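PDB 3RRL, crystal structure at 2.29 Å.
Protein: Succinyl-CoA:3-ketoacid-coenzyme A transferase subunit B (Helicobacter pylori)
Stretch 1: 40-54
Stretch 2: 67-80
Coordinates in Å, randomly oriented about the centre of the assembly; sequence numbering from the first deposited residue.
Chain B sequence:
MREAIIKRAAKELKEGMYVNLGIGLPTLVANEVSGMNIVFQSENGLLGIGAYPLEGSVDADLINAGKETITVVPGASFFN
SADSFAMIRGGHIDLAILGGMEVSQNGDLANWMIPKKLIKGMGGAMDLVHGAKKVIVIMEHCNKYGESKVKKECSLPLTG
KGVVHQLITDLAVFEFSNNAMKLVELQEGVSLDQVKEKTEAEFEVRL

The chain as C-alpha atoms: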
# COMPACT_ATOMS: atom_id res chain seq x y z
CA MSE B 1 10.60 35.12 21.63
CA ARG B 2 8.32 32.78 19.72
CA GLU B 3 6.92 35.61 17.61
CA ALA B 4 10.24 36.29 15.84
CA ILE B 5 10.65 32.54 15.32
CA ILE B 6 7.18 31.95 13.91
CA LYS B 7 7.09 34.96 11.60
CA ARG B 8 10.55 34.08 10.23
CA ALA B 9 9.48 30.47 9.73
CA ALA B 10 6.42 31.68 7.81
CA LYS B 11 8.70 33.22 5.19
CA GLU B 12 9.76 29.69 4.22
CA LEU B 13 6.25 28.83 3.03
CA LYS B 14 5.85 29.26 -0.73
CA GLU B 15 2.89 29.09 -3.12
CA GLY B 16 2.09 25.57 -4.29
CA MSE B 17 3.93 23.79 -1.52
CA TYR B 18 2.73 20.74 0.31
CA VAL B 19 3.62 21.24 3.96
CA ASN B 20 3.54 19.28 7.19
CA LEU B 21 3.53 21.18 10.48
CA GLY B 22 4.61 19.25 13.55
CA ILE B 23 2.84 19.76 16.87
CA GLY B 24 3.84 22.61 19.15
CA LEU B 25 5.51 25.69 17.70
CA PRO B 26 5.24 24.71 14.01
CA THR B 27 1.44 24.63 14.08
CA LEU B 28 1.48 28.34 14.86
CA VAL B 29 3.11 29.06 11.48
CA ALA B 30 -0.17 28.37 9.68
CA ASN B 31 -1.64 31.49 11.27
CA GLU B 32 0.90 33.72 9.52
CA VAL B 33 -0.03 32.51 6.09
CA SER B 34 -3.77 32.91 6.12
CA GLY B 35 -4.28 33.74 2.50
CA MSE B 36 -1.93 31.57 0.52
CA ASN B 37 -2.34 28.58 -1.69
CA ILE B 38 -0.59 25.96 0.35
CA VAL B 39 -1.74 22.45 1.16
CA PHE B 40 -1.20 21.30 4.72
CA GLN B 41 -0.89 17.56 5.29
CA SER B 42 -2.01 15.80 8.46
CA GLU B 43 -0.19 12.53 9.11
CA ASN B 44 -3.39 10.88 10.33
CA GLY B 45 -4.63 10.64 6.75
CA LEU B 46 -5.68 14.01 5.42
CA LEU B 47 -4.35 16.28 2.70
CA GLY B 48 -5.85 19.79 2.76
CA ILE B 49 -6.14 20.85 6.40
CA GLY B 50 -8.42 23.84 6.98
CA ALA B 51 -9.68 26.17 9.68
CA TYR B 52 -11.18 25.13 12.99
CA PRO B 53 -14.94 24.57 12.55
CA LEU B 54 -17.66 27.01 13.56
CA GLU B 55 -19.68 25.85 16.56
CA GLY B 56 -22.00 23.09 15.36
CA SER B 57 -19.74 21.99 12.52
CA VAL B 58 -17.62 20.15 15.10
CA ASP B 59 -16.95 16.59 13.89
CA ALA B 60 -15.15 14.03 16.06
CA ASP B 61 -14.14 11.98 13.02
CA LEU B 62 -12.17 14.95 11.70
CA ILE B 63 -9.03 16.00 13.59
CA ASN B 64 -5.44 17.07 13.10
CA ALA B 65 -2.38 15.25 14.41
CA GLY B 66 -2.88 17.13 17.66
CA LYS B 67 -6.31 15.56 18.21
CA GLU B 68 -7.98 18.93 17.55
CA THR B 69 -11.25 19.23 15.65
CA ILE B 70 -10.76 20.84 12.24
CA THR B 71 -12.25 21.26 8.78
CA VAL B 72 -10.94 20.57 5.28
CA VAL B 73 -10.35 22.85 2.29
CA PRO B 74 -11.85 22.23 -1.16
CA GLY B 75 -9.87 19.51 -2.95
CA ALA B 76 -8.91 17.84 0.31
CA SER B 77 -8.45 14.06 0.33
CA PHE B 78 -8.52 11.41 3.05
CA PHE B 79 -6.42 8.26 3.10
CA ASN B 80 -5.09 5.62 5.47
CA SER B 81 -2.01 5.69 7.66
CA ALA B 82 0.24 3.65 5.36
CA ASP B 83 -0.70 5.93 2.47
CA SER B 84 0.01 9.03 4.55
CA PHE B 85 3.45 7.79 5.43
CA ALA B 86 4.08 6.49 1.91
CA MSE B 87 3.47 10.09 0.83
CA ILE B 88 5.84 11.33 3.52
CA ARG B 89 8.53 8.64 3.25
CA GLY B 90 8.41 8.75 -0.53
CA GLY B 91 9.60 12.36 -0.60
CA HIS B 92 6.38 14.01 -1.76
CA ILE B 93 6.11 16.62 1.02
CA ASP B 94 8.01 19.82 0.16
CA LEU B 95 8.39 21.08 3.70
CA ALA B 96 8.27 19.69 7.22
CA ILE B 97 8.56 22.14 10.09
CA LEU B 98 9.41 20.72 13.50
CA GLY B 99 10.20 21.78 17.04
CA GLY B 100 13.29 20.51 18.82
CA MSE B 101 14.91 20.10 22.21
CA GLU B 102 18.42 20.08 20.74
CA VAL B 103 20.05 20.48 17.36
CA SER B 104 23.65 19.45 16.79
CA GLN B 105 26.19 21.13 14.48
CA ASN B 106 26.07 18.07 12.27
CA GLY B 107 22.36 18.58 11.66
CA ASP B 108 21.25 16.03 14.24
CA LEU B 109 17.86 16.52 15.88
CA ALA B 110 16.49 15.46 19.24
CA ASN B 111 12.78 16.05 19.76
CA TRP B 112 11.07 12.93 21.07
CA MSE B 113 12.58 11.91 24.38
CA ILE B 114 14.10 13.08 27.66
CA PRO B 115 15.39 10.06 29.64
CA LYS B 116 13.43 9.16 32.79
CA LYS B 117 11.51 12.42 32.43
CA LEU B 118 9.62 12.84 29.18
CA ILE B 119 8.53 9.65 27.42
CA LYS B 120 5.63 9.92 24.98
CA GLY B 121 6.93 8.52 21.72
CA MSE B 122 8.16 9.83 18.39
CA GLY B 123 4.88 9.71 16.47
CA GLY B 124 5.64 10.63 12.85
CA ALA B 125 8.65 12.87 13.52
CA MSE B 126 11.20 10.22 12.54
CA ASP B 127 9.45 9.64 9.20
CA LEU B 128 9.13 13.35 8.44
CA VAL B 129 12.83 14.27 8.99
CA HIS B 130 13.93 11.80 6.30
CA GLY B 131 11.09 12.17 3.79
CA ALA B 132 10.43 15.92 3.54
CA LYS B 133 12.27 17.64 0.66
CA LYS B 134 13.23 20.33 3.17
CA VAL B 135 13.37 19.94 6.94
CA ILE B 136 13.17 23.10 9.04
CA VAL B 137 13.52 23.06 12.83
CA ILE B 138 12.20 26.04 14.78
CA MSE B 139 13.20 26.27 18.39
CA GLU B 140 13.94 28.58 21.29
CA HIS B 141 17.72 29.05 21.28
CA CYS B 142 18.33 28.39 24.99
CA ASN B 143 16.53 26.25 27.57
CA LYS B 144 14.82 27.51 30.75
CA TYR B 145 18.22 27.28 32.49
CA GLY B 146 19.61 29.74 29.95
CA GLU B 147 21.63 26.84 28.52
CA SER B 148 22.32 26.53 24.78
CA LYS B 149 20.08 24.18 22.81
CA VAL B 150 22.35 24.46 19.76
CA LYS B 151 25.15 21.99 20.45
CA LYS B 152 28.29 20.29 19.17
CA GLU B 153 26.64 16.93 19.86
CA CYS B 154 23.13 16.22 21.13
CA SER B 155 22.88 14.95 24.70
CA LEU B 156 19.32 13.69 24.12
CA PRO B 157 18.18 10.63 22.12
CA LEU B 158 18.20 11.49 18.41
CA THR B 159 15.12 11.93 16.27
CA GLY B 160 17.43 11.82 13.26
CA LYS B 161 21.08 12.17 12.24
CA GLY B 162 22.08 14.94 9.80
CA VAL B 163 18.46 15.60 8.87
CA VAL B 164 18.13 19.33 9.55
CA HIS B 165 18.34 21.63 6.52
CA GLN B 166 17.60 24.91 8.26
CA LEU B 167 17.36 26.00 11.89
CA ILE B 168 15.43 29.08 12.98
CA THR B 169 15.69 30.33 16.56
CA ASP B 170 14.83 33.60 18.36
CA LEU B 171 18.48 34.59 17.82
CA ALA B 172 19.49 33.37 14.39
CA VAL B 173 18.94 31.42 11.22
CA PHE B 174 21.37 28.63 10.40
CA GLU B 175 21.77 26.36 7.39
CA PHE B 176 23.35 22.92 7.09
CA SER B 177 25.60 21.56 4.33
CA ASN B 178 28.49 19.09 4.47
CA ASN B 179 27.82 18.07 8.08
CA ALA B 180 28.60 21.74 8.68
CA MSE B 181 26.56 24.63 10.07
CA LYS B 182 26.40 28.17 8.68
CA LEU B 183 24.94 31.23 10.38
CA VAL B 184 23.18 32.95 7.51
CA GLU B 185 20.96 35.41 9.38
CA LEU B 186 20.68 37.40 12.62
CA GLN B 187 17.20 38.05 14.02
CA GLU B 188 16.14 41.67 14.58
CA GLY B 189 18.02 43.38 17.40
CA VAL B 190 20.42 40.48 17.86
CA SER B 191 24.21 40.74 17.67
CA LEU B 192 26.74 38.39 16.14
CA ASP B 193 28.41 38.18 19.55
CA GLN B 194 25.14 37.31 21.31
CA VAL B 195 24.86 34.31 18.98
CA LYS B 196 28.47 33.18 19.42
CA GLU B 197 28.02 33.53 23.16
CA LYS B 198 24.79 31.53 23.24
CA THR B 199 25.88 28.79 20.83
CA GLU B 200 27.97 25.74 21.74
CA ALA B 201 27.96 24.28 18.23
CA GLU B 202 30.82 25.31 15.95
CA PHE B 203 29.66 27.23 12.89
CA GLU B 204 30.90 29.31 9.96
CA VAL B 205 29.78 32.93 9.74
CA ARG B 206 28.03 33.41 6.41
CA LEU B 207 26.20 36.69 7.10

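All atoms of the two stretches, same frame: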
# COMPACT_ATOMS: atom_id res chain seq x y z
N PHE B 40 -1.75 21.89 3.51
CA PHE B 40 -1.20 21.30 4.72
C PHE B 40 -1.62 19.84 4.86
O PHE B 40 -2.79 19.50 4.66
CB PHE B 40 -1.61 22.11 5.95
CG PHE B 40 -1.03 23.50 5.96
CD1 PHE B 40 0.32 23.70 6.19
CD2 PHE B 40 -1.84 24.60 5.73
CE1 PHE B 40 0.86 24.97 6.20
CE2 PHE B 40 -1.32 25.89 5.74
CZ PHE B 40 0.04 26.07 5.97
N GLN B 41 -0.65 18.99 5.17
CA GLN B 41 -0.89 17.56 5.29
C GLN B 41 -0.97 17.17 6.76
O GLN B 41 -0.19 17.66 7.57
CB GLN B 41 0.24 16.78 4.60
CG GLN B 41 -0.09 15.33 4.29
CD GLN B 41 0.49 14.36 5.30
OE1 GLN B 41 0.86 14.76 6.41
NE2 GLN B 41 0.56 13.08 4.93
N SER B 42 -1.91 16.31 7.10
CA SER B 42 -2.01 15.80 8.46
C SER B 42 -1.68 14.32 8.39
O SER B 42 -2.23 13.59 7.56
CB SER B 42 -3.42 16.02 9.01
OG SER B 42 -3.47 15.88 10.42
N GLU B 43 -0.76 13.87 9.24
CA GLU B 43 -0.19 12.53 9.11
C GLU B 43 -1.20 11.43 9.41
O GLU B 43 -0.96 10.25 9.14
CB GLU B 43 1.03 12.39 10.02
CG GLU B 43 0.70 12.45 11.49
CD GLU B 43 1.82 13.06 12.31
OE1 GLU B 43 2.78 13.59 11.70
OE2 GLU B 43 1.75 13.02 13.56
N ASN B 44 -2.35 11.82 9.95
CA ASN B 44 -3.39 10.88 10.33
C ASN B 44 -4.31 10.57 9.15
O ASN B 44 -5.35 9.93 9.31
CB ASN B 44 -4.15 11.32 11.58
CG ASN B 44 -4.72 12.72 11.47
OD1 ASN B 44 -4.09 13.62 10.92
ND2 ASN B 44 -5.92 12.91 12.01
N GLY B 45 -3.89 10.99 7.96
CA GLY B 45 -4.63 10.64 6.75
C GLY B 45 -5.44 11.71 6.05
O GLY B 45 -6.45 11.41 5.42
N LEU B 46 -5.04 12.96 6.19
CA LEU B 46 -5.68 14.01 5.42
C LEU B 46 -4.68 14.88 4.66
O LEU B 46 -3.60 15.19 5.15
CB LEU B 46 -6.52 14.89 6.34
CG LEU B 46 -6.78 16.30 5.83
CD1 LEU B 46 -7.79 16.29 4.68
CD2 LEU B 46 -7.28 17.15 7.00
N LEU B 47 -5.07 15.26 3.44
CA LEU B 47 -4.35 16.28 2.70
C LEU B 47 -5.33 17.43 2.46
O LEU B 47 -6.44 17.20 1.98
CB LEU B 47 -3.85 15.71 1.37
CG LEU B 47 -2.81 16.51 0.61
CD1 LEU B 47 -1.59 16.78 1.48
CD2 LEU B 47 -2.40 15.78 -0.67
N GLY B 48 -4.92 18.67 2.70
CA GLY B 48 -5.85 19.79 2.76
C GLY B 48 -6.51 20.16 4.08
O GLY B 48 -7.72 20.31 4.17
N ILE B 49 -5.69 20.30 5.13
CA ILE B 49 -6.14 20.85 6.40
C ILE B 49 -6.73 22.27 6.24
O ILE B 49 -6.27 23.06 5.42
CB ILE B 49 -4.99 20.95 7.42
CG1 ILE B 49 -4.41 19.58 7.74
CG2 ILE B 49 -5.45 21.64 8.71
CD1 ILE B 49 -3.24 19.67 8.71
N GLY B 50 -7.67 22.61 7.12
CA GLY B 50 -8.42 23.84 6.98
C GLY B 50 -8.71 24.38 8.37
O GLY B 50 -8.22 23.84 9.36
N ALA B 51 -9.47 25.46 8.43
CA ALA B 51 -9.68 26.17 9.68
C ALA B 51 -10.40 25.31 10.70
O ALA B 51 -10.98 24.28 10.36
CB ALA B 51 -10.45 27.45 9.43
N TYR B 52 -10.31 25.69 11.97
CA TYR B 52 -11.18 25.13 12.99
C TYR B 52 -12.61 25.40 12.58
O TYR B 52 -12.91 26.45 12.00
CB TYR B 52 -10.91 25.75 14.36
CG TYR B 52 -9.52 25.48 14.89
CD1 TYR B 52 -8.96 24.22 14.80
CD2 TYR B 52 -8.76 26.49 15.47
CE1 TYR B 52 -7.69 23.96 15.27
CE2 TYR B 52 -7.49 26.25 15.95
CZ TYR B 52 -6.96 24.98 15.85
OH TYR B 52 -5.69 24.73 16.33
N PRO B 53 -13.51 24.46 12.88
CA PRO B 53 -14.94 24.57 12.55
C PRO B 53 -15.67 25.62 13.38
O PRO B 53 -15.29 25.92 14.51
CB PRO B 53 -15.48 23.18 12.92
CG PRO B 53 -14.53 22.67 13.94
CD PRO B 53 -13.19 23.17 13.52
N LEU B 54 -16.73 26.19 12.80
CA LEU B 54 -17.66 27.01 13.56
C LEU B 54 -18.37 26.08 14.53
O LEU B 54 -18.44 24.88 14.31
CB LEU B 54 -18.68 27.65 12.62
CG LEU B 54 -18.16 28.59 11.53
CD1 LEU B 54 -19.20 28.79 10.42
CD2 LEU B 54 -17.74 29.93 12.13
N LYS B 67 -5.01 15.97 17.68
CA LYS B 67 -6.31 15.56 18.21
C LYS B 67 -7.28 16.73 18.37
O LYS B 67 -8.20 16.69 19.19
CB LYS B 67 -6.16 14.82 19.55
CG LYS B 67 -4.98 13.87 19.63
CD LYS B 67 -5.01 12.83 18.51
CE LYS B 67 -3.86 11.83 18.64
NZ LYS B 67 -2.52 12.41 18.29
N GLU B 68 -7.08 17.77 17.56
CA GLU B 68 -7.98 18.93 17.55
C GLU B 68 -9.00 18.80 16.43
O GLU B 68 -8.69 18.29 15.35
CB GLU B 68 -7.18 20.21 17.37
CG GLU B 68 -6.07 20.40 18.38
CD GLU B 68 -5.31 21.70 18.17
OE1 GLU B 68 -5.19 22.15 17.01
OE2 GLU B 68 -4.83 22.28 19.18
N THR B 69 -10.22 19.26 16.68
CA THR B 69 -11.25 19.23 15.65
C THR B 69 -10.99 20.31 14.61
O THR B 69 -10.73 21.47 14.95
CB THR B 69 -12.66 19.43 16.25
OG1 THR B 69 -12.70 20.66 16.98
CG2 THR B 69 -13.00 18.27 17.17
N ILE B 70 -11.08 19.92 13.34
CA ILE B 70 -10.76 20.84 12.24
C ILE B 70 -11.77 20.73 11.11
O ILE B 70 -12.76 20.02 11.21
CB ILE B 70 -9.37 20.54 11.64
CG1 ILE B 70 -9.29 19.08 11.18
CG2 ILE B 70 -8.28 20.83 12.66
CD1 ILE B 70 -8.03 18.75 10.39
N THR B 71 -11.51 21.45 10.02
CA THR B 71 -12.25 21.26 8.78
C THR B 71 -11.26 20.97 7.65
O THR B 71 -10.06 20.87 7.89
CB THR B 71 -13.07 22.50 8.40
OG1 THR B 71 -12.19 23.59 8.11
CG2 THR B 71 -14.03 22.88 9.54
N VAL B 72 -11.78 20.81 6.44
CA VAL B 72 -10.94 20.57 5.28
C VAL B 72 -11.19 21.66 4.25
O VAL B 72 -12.27 22.25 4.21
CB VAL B 72 -11.23 19.19 4.63
CG1 VAL B 72 -10.94 18.08 5.62
CG2 VAL B 72 -12.67 19.11 4.17
N VAL B 73 -10.18 21.94 3.42
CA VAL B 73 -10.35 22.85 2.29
C VAL B 73 -10.94 22.11 1.08
O VAL B 73 -11.01 20.88 1.06
CB VAL B 73 -9.01 23.52 1.87
CG1 VAL B 73 -8.53 24.48 2.96
CG2 VAL B 73 -7.93 22.48 1.57
N PRO B 74 -11.41 22.86 0.08
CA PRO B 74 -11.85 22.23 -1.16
C PRO B 74 -10.69 21.50 -1.82
O PRO B 74 -9.57 22.03 -1.86
CB PRO B 74 -12.26 23.43 -2.03
CG PRO B 74 -12.62 24.49 -1.04
CD PRO B 74 -11.67 24.32 0.09
N GLY B 75 -10.93 20.29 -2.31
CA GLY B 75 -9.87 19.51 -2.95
C GLY B 75 -9.05 18.73 -1.94
O GLY B 75 -7.99 18.19 -2.26
N ALA B 76 -9.53 18.68 -0.70
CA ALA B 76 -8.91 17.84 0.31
C ALA B 76 -9.10 16.37 -0.08
O ALA B 76 -9.97 16.05 -0.89
CB ALA B 76 -9.52 18.11 1.68
N SER B 77 -8.28 15.50 0.49
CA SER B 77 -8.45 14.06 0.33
C SER B 77 -8.14 13.35 1.64
O SER B 77 -7.34 13.83 2.43
CB SER B 77 -7.56 13.52 -0.79
OG SER B 77 -6.24 14.00 -0.66
N PHE B 78 -8.80 12.23 1.88
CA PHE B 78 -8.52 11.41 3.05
C PHE B 78 -7.88 10.12 2.57
O PHE B 78 -8.13 9.66 1.45
CB PHE B 78 -9.80 11.09 3.84
CG PHE B 78 -10.45 12.30 4.47
CD1 PHE B 78 -9.82 13.00 5.48
CD2 PHE B 78 -11.71 12.71 4.07
CE1 PHE B 78 -10.43 14.11 6.05
CE2 PHE B 78 -12.32 13.82 4.64
CZ PHE B 78 -11.67 14.52 5.63
N PHE B 79 -7.04 9.53 3.42
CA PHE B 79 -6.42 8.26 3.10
C PHE B 79 -5.96 7.60 4.39
O PHE B 79 -6.03 8.21 5.46
CB PHE B 79 -5.24 8.49 2.16
CG PHE B 79 -4.51 9.77 2.42
CD1 PHE B 79 -3.53 9.84 3.40
CD2 PHE B 79 -4.81 10.91 1.69
CE1 PHE B 79 -2.84 11.03 3.65
CE2 PHE B 79 -4.13 12.11 1.93
CZ PHE B 79 -3.15 12.16 2.91
N ASN B 80 -5.46 6.38 4.28
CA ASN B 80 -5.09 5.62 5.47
C ASN B 80 -3.66 5.91 5.90
O ASN B 80 -2.94 6.68 5.25
CB ASN B 80 -5.38 4.11 5.30
CG ASN B 80 -4.38 3.39 4.40
OD1 ASN B 80 -3.17 3.56 4.52
ND2 ASN B 80 -4.89 2.57 3.49
O HOH W 1 -7.35 8.66 7.95

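How does the start of stretch 1 meet the end of stretch 2? Strand 40-42 itself scarcely touches the other stretch, although the amide NE2 of Gln41 lies 4.2 Å from CE1 of Phe79, at the edge of that ring. The loop that follows is braced from within by a very short hydrogen bond, 2.4 Å from Ser42 OG to Asn44 OD1. A water then joins the stretches, donating to Asn44 O at 2.7 Å and to Phe79 O at 2.9 Å. At Gly45 the two stretches close up: Phe79 N donates to Gly45 O at 2.8 Å, and the ring of Phe79 lies with one face over Gly45 C and Leu46 N. Glycine suits this place twice over, since its backbone angles would jam a CB against the preceding carbonyl, and such a CB would also sit 2.1 Å from Phe79 O.

What do Leu46 and Leu47 add? They pair antiparallel with Phe78 and Ser77, and the Leu47-Ser77 pair carries two backbone hydrogen bonds, Leu47 N to Ser77 O and Ser77 N to Leu47 O, both 2.9 Å. As in any extended strand, the side chains of Leu46 and Leu47 leave on different faces. On the face shared with Phe78, Leu46 fans its two methyls into an apolar cluster: CD1 lies 3.7 Å from both Val72 CG1 and Phe78 CE1, and 3.9 Å from Ala76 CB, while CD2 reaches Ile70 CD1 at 3.8 Å. A branched aliphatic residue fits such a buried pocket because it can meet several partners at once. On the face shared with Ser77, Leu47 CB packs 3.7 Å from Phe79 CE2 and 3.6 Å from Ser77 OG.

Why are there glycines at and just after the corner in the chain? Stretch 2 also turns, through a type II turn from Val73 to Ala76, and Gly48 lies close against it, its O accepting from Val73 N at 3.0 Å. A CB on Gly48 would come 2.9 Å from Ala76 CB, a clash, and its backbone angles independently call for glycine. Ile49 directs its CB away from stretch 2, yet its CG2 remains 4.2 Å from Ile70 CD1. Gly50 again lies close to the partner: a CB there would be tight against Val72 C and Thr71 OG1, at 3.1 Å from each.

How is the contact finished beyond the glycines? Ala51 O accepts from Thr71 OG1 at 2.6 Å and, in a weak hydrogen bond, from Thr71 N at 2.9 Å. Tyr52 starts out away from stretch 2, but its long side chain comes back, and OH donates to Glu68 OE1 at 2.7 Å, a carboxylate well suited to accept it. The edge of its ring meets the side chain of Ile70, with Tyr52 CD1 4.1 Å from Ile70 CG2. Pro53, buried, packs its ring carbon CB 3.7 Å from Thr71 CG2, and its CD lies 3.3 Å from Thr69 O. Together the two stretches bury 922 Å², counting both sides.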